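Local coordinates for hypothetical protein TM0486 (Thermotoga maritima, PDB 1VK8) that binds thiamin and takes part in the response of the cell to oxidative conditions, at the interface of chains A and B and the interface of chains A and C. Coordinates in Å, arbitrary orientation; residue numbers count along the deposited sequence, not the author numbering. Chains: chain A/B/C, hypothetical protein TM0486.

Contact 1: the interface of chains A and B. Residues chain A 21, 23, 31, 84; chain B 23, 25, 84, 86.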
loop_
_atom_site.group_PDB
_atom_site.type_symbol
_atom_site.label_atom_id
_atom_site.label_comp_id
_atom_site.label_asym_id
_atom_site.label_seq_id
_atom_site.Cartn_x
_atom_site.Cartn_y
_atom_site.Cartn_z
ATOM N N LYS A 21 -6.543 -3.262 5.040
ATOM C CA LYS A 21 -6.580 -1.948 5.665
ATOM C C LYS A 21 -7.798 -1.193 5.193
ATOM O O LYS A 21 -8.076 -1.138 3.999
ATOM C CB LYS A 21 -5.327 -1.162 5.319
ATOM C CG LYS A 21 -5.235 0.161 5.979
ATOM C CD LYS A 21 -3.954 0.905 5.618
ATOM C CE LYS A 21 -3.773 2.102 6.526
ATOM N NZ LYS A 21 -2.954 1.768 7.735
ATOM N N VAL A 23 -9.488 2.600 5.466
ATOM C CA VAL A 23 -9.283 3.998 5.814
ATOM C C VAL A 23 -10.540 4.767 5.398
ATOM O O VAL A 23 -10.667 5.154 4.242
ATOM C CB VAL A 23 -8.033 4.600 5.131
ATOM C CG1 VAL A 23 -7.690 5.951 5.772
ATOM C CG2 VAL A 23 -6.848 3.650 5.228
ATOM N N LEU A 31 -13.087 7.368 13.278
ATOM C CA LEU A 31 -12.205 6.509 12.507
ATOM C C LEU A 31 -12.021 5.137 13.147
ATOM O O LEU A 31 -12.213 4.111 12.496
ATOM C CB LEU A 31 -10.864 7.235 12.330
ATOM C CG LEU A 31 -9.665 6.511 11.735
ATOM C CD1 LEU A 31 -9.943 6.110 10.307
ATOM C CD2 LEU A 31 -8.441 7.441 11.827
ATOM N N VAL A 84 -11.280 3.923 1.647
ATOM C CA VAL A 84 -10.216 3.203 0.982
ATOM C C VAL A 84 -10.167 1.807 1.627
ATOM O O VAL A 84 -10.257 1.661 2.836
ATOM C CB VAL A 84 -8.864 3.980 1.145
ATOM C CG1 VAL A 84 -7.679 3.122 0.839
ATOM C CG2 VAL A 84 -8.883 5.224 0.272
ATOM N N VAL B 23 -4.470 10.086 2.458
ATOM C CA VAL B 23 -5.845 9.725 2.770
ATOM C C VAL B 23 -6.214 10.410 4.097
ATOM O O VAL B 23 -5.909 9.904 5.174
ATOM C CB VAL B 23 -6.049 8.227 2.900
ATOM C CG1 VAL B 23 -7.573 7.914 3.028
ATOM C CG2 VAL B 23 -5.440 7.506 1.725
ATOM N N ALA B 25 -8.404 11.923 7.288
ATOM C CA ALA B 25 -9.587 11.569 8.072
ATOM C C ALA B 25 -10.431 12.811 8.200
ATOM O O ALA B 25 -10.308 13.563 9.148
ATOM C CB ALA B 25 -9.192 11.023 9.433
ATOM N N VAL B 84 -3.489 9.393 6.666
ATOM C CA VAL B 84 -2.615 8.310 6.263
ATOM C C VAL B 84 -1.754 8.877 5.130
ATOM O O VAL B 84 -2.252 9.536 4.242
ATOM C CB VAL B 84 -3.439 7.072 5.820
ATOM C CG1 VAL B 84 -2.592 6.078 5.044
ATOM C CG2 VAL B 84 -4.071 6.422 7.070
ATOM N N GLN B 86 1.164 7.405 2.468
ATOM C CA GLN B 86 1.752 6.177 1.970
ATOM C C GLN B 86 2.735 6.490 0.860
ATOM O O GLN B 86 2.446 7.309 0.004
ATOM C CB GLN B 86 0.656 5.217 1.488
ATOM C CG GLN B 86 -0.289 4.784 2.586
ATOM C CD GLN B 86 -1.324 3.807 2.122
ATOM O OE1 GLN B 86 -1.771 3.879 0.994
ATOM N NE2 GLN B 86 -1.750 2.939 3.004
#
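A:Val23 and B:Val23 meet across a two-fold axis, each carried near the end of strand 16-24 in extended backbone conformation (phi/psi -128/94° in A:Val23). The patch belongs to a face-to-face contact of beta-sheets in a member of the thiamine-binding protein family. Strand 82-92 of each chain adds A:Val84, B:Val84 and B:Gln86 to it. Among the residues of this patch no polar atom of one chain bonds to the other. The two Val23 side chains cross obliquely and touch through one methyl each. CG1 of A:Val23 lies 3.4 Å from CG1 of B:Val23, tighter than a usual van der Waals contact. In both residues CG1 stands anti to the backbone N (chi1 -167° in A:Val23), which points this branch at the partner. The same CG1 of A:Val23 also meets the CG2 methyl of B:Val84 at 3.9 Å. The twin contact joins CG2 of A:Val84 to CG1 of B:Val23 at 4.1 Å. CG1 of each Val23 thus faces two valines of the other chain.

To one side, A:Lys21 and B:Gln86 pass alongside, pointing opposite ways. The aliphatic CD of A:Lys21 lies 4.0 Å from the amide nitrogen NE2 of B:Gln86. This is a loose contact and not a hydrogen bond. The lysine chain is extended as far as CE, then bends at chi4, which turns NZ aside. At the other border, A:Leu31 from the start of helix 31-43 faces B:Ala25 in a loop. Its CD2 stands 4.4 Å from the CB methyl of B:Ala25, but the leucine is poorly ordered.

Contact 2: the interface of chains A and C. Residues chain A 63, 66-67, 69-70; chain C 62-63, 66-67, 70.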
loop_
_atom_site.group_PDB
_atom_site.type_symbol
_atom_site.label_atom_id
_atom_site.label_comp_id
_atom_site.label_asym_id
_atom_site.label_seq_id
_atom_site.Cartn_x
_atom_site.Cartn_y
_atom_site.Cartn_z
ATOM N N GLU A 63 -9.667 -17.465 -3.120
ATOM C CA GLU A 63 -10.946 -17.117 -3.743
ATOM C C GLU A 63 -12.032 -16.854 -2.679
ATOM O O GLU A 63 -12.821 -15.944 -2.833
ATOM C CB GLU A 63 -11.365 -18.188 -4.746
ATOM C CG GLU A 63 -10.354 -18.331 -5.871
ATOM C CD GLU A 63 -10.935 -18.814 -7.183
ATOM O OE1 GLU A 63 -12.158 -19.110 -7.259
ATOM O OE2 GLU A 63 -10.141 -18.871 -8.161
HETATM N N MSE A 66 -11.444 -13.393 -1.321
HETATM C CA MSE A 66 -11.945 -12.389 -2.244
HETATM C C MSE A 66 -13.481 -12.261 -2.164
HETATM O O MSE A 66 -13.986 -11.143 -2.214
HETATM C CB MSE A 66 -11.522 -12.664 -3.672
HETATM C CG MSE A 66 -10.010 -12.715 -3.905
HETATM SE SE MSE A 66 -9.140 -10.974 -3.383
HETATM C CE MSE A 66 -8.299 -11.540 -1.782
ATOM N N ASP A 67 -14.208 -13.373 -1.949
ATOM C CA ASP A 67 -15.671 -13.308 -1.800
ATOM C C ASP A 67 -16.058 -12.642 -0.472
ATOM O O ASP A 67 -17.014 -11.902 -0.399
ATOM C CB ASP A 67 -16.308 -14.708 -1.867
ATOM C CG ASP A 67 -16.325 -15.305 -3.268
ATOM O OD1 ASP A 67 -16.172 -14.584 -4.288
ATOM O OD2 ASP A 67 -16.491 -16.542 -3.426
ATOM N N VAL A 69 -14.245 -10.364 1.010
ATOM C CA VAL A 69 -13.954 -8.942 0.785
ATOM C C VAL A 69 -15.139 -8.247 0.124
ATOM O O VAL A 69 -15.465 -7.114 0.491
ATOM C CB VAL A 69 -12.619 -8.723 0.009
ATOM C CG1 VAL A 69 -12.459 -7.263 -0.456
ATOM C CG2 VAL A 69 -11.440 -9.138 0.860
ATOM N N LYS A 70 -15.830 -8.906 -0.807
ATOM C CA LYS A 70 -17.048 -8.317 -1.400
ATOM C C LYS A 70 -18.098 -8.004 -0.319
ATOM O O LYS A 70 -18.674 -6.940 -0.308
ATOM C CB LYS A 70 -17.710 -9.257 -2.415
ATOM C CG LYS A 70 -16.831 -9.717 -3.575
ATOM C CD LYS A 70 -17.634 -10.720 -4.399
ATOM C CE LYS A 70 -16.893 -11.283 -5.540
ATOM N NZ LYS A 70 -17.605 -12.438 -6.033
ATOM N N PHE C 62 -17.600 -3.308 -8.558
ATOM C CA PHE C 62 -16.686 -3.876 -7.545
ATOM C C PHE C 62 -16.607 -5.404 -7.532
ATOM O O PHE C 62 -15.515 -5.955 -7.546
ATOM C CB PHE C 62 -17.023 -3.368 -6.131
ATOM C CG PHE C 62 -16.060 -3.847 -5.082
ATOM C CD1 PHE C 62 -14.707 -3.596 -5.214
ATOM C CD2 PHE C 62 -16.483 -4.582 -3.996
ATOM C CE1 PHE C 62 -13.795 -4.073 -4.268
ATOM C CE2 PHE C 62 -15.568 -5.035 -3.043
ATOM C CZ PHE C 62 -14.240 -4.783 -3.190
ATOM N N GLU C 63 -17.755 -6.091 -7.521
ATOM C CA GLU C 63 -17.745 -7.550 -7.378
ATOM C C GLU C 63 -17.161 -8.199 -8.639
ATOM O O GLU C 63 -16.464 -9.204 -8.563
ATOM C CB GLU C 63 -19.147 -8.048 -7.066
ATOM C CG GLU C 63 -19.668 -7.458 -5.741
ATOM C CD GLU C 63 -20.693 -8.329 -5.007
ATOM O OE1 GLU C 63 -21.144 -9.356 -5.555
ATOM O OE2 GLU C 63 -21.034 -7.990 -3.849
HETATM N N MSE C 66 -13.466 -7.952 -8.371
HETATM C CA MSE C 66 -12.961 -8.940 -7.418
HETATM C C MSE C 66 -12.872 -10.325 -8.063
HETATM O O MSE C 66 -11.899 -11.062 -7.856
HETATM C CB MSE C 66 -13.798 -8.957 -6.140
HETATM C CG MSE C 66 -13.746 -7.664 -5.356
HETATM SE SE MSE C 66 -11.859 -7.137 -4.877
HETATM C CE MSE C 66 -11.490 -8.517 -3.664
ATOM N N ASP C 67 -13.847 -10.674 -8.897
ATOM C CA ASP C 67 -13.838 -11.939 -9.613
ATOM C C ASP C 67 -12.725 -11.974 -10.650
ATOM O O ASP C 67 -12.076 -13.004 -10.837
ATOM C CB ASP C 67 -15.199 -12.176 -10.280
ATOM C CG ASP C 67 -16.294 -12.564 -9.270
ATOM O OD1 ASP C 67 -15.995 -13.026 -8.139
ATOM O OD2 ASP C 67 -17.498 -12.431 -9.552
ATOM N N LYS C 70 -9.462 -12.699 -9.075
ATOM C CA LYS C 70 -9.269 -14.150 -8.828
ATOM C C LYS C 70 -8.601 -14.792 -10.051
ATOM O O LYS C 70 -7.672 -15.561 -9.903
ATOM C CB LYS C 70 -10.592 -14.881 -8.554
ATOM C CG LYS C 70 -11.336 -14.456 -7.297
ATOM C CD LYS C 70 -12.676 -15.162 -7.300
ATOM C CE LYS C 70 -13.669 -14.717 -6.265
ATOM N NZ LYS C 70 -14.964 -15.385 -6.556
HETATM O O HOH W 1 -14.584 -18.249 -6.495
HETATM O O HOH W 2 -20.194 -11.459 -6.871
HETATM O O HOH W 3 -7.732 -17.519 -7.935
#
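A:Lys70 and C:Lys70 each reach across an antiparallel helix pair to the Asp67 of the other chain. Four salt bridges join the two lysines and two aspartates in a ring. Across the interface, NZ of A:Lys70 donates to OD1 of C:Asp67 at 2.7 Å, from the syn side and 29° out of the carboxylate plane. Within its own chain, the same NZ donates to OD1 of A:Asp67 at 3.1 Å. Each OD1 thus accepts from both ammonium groups, which approach from opposite faces of its carboxylate. The two OD1 atoms of A:Asp67 and C:Asp67 are 4.2 Å apart, and the lysines probably offset their repulsion.

Water carries a further link: water 2 joins NZ of A:Lys70 to the carboxylate OE1 of C:Glu63, and water 1 makes the twin bridge.

Apolar contacts fill in beside the charges. The extended A:Lys70 chain crosses C:Glu63, its CD 3.9 Å from CD of C:Glu63. It runs antiparallel alongside C:Met66, with CE of A:Lys70 3.9 Å from CB of C:Met66. An alanine in place of A:Lys70 would probably leave both aspartates short of a positive mate and open a gap beside C:Met66. The selenomethionines cross at about a right angle but break the symmetry at chi3 (107° in A:Met66, -68° in C:Met66). The methyl CE of C:Met66 therefore touches SE of A:Met66 at 3.4 Å. That methyl also packs against CG1 of A:Val69 at 3.6 Å.

In each chain helix 62-76, between strands 56-60 and 82-92 in chain order, packs antiparallel against its two-fold mate.

The centres of contact 1 and contact 2 are about 21 Å apart, and they share no residue or secondary-structure element. Contact 1 uses strands 16-24 and 82-92, helix 31-43 and a loop. The residues of contact 2 all lie on helix 62-76. Chain A therefore meets chain B and chain C through different surfaces, each with two-fold symmetry. The patch at contact 1 is mainly apolar; that at contact 2 combines charged and apolar groups. Because every copy is the same protein, two such independent two-fold contacts could build the four-chain deposited assembly. They do not by themselves prove that this tetramer forms in the cell.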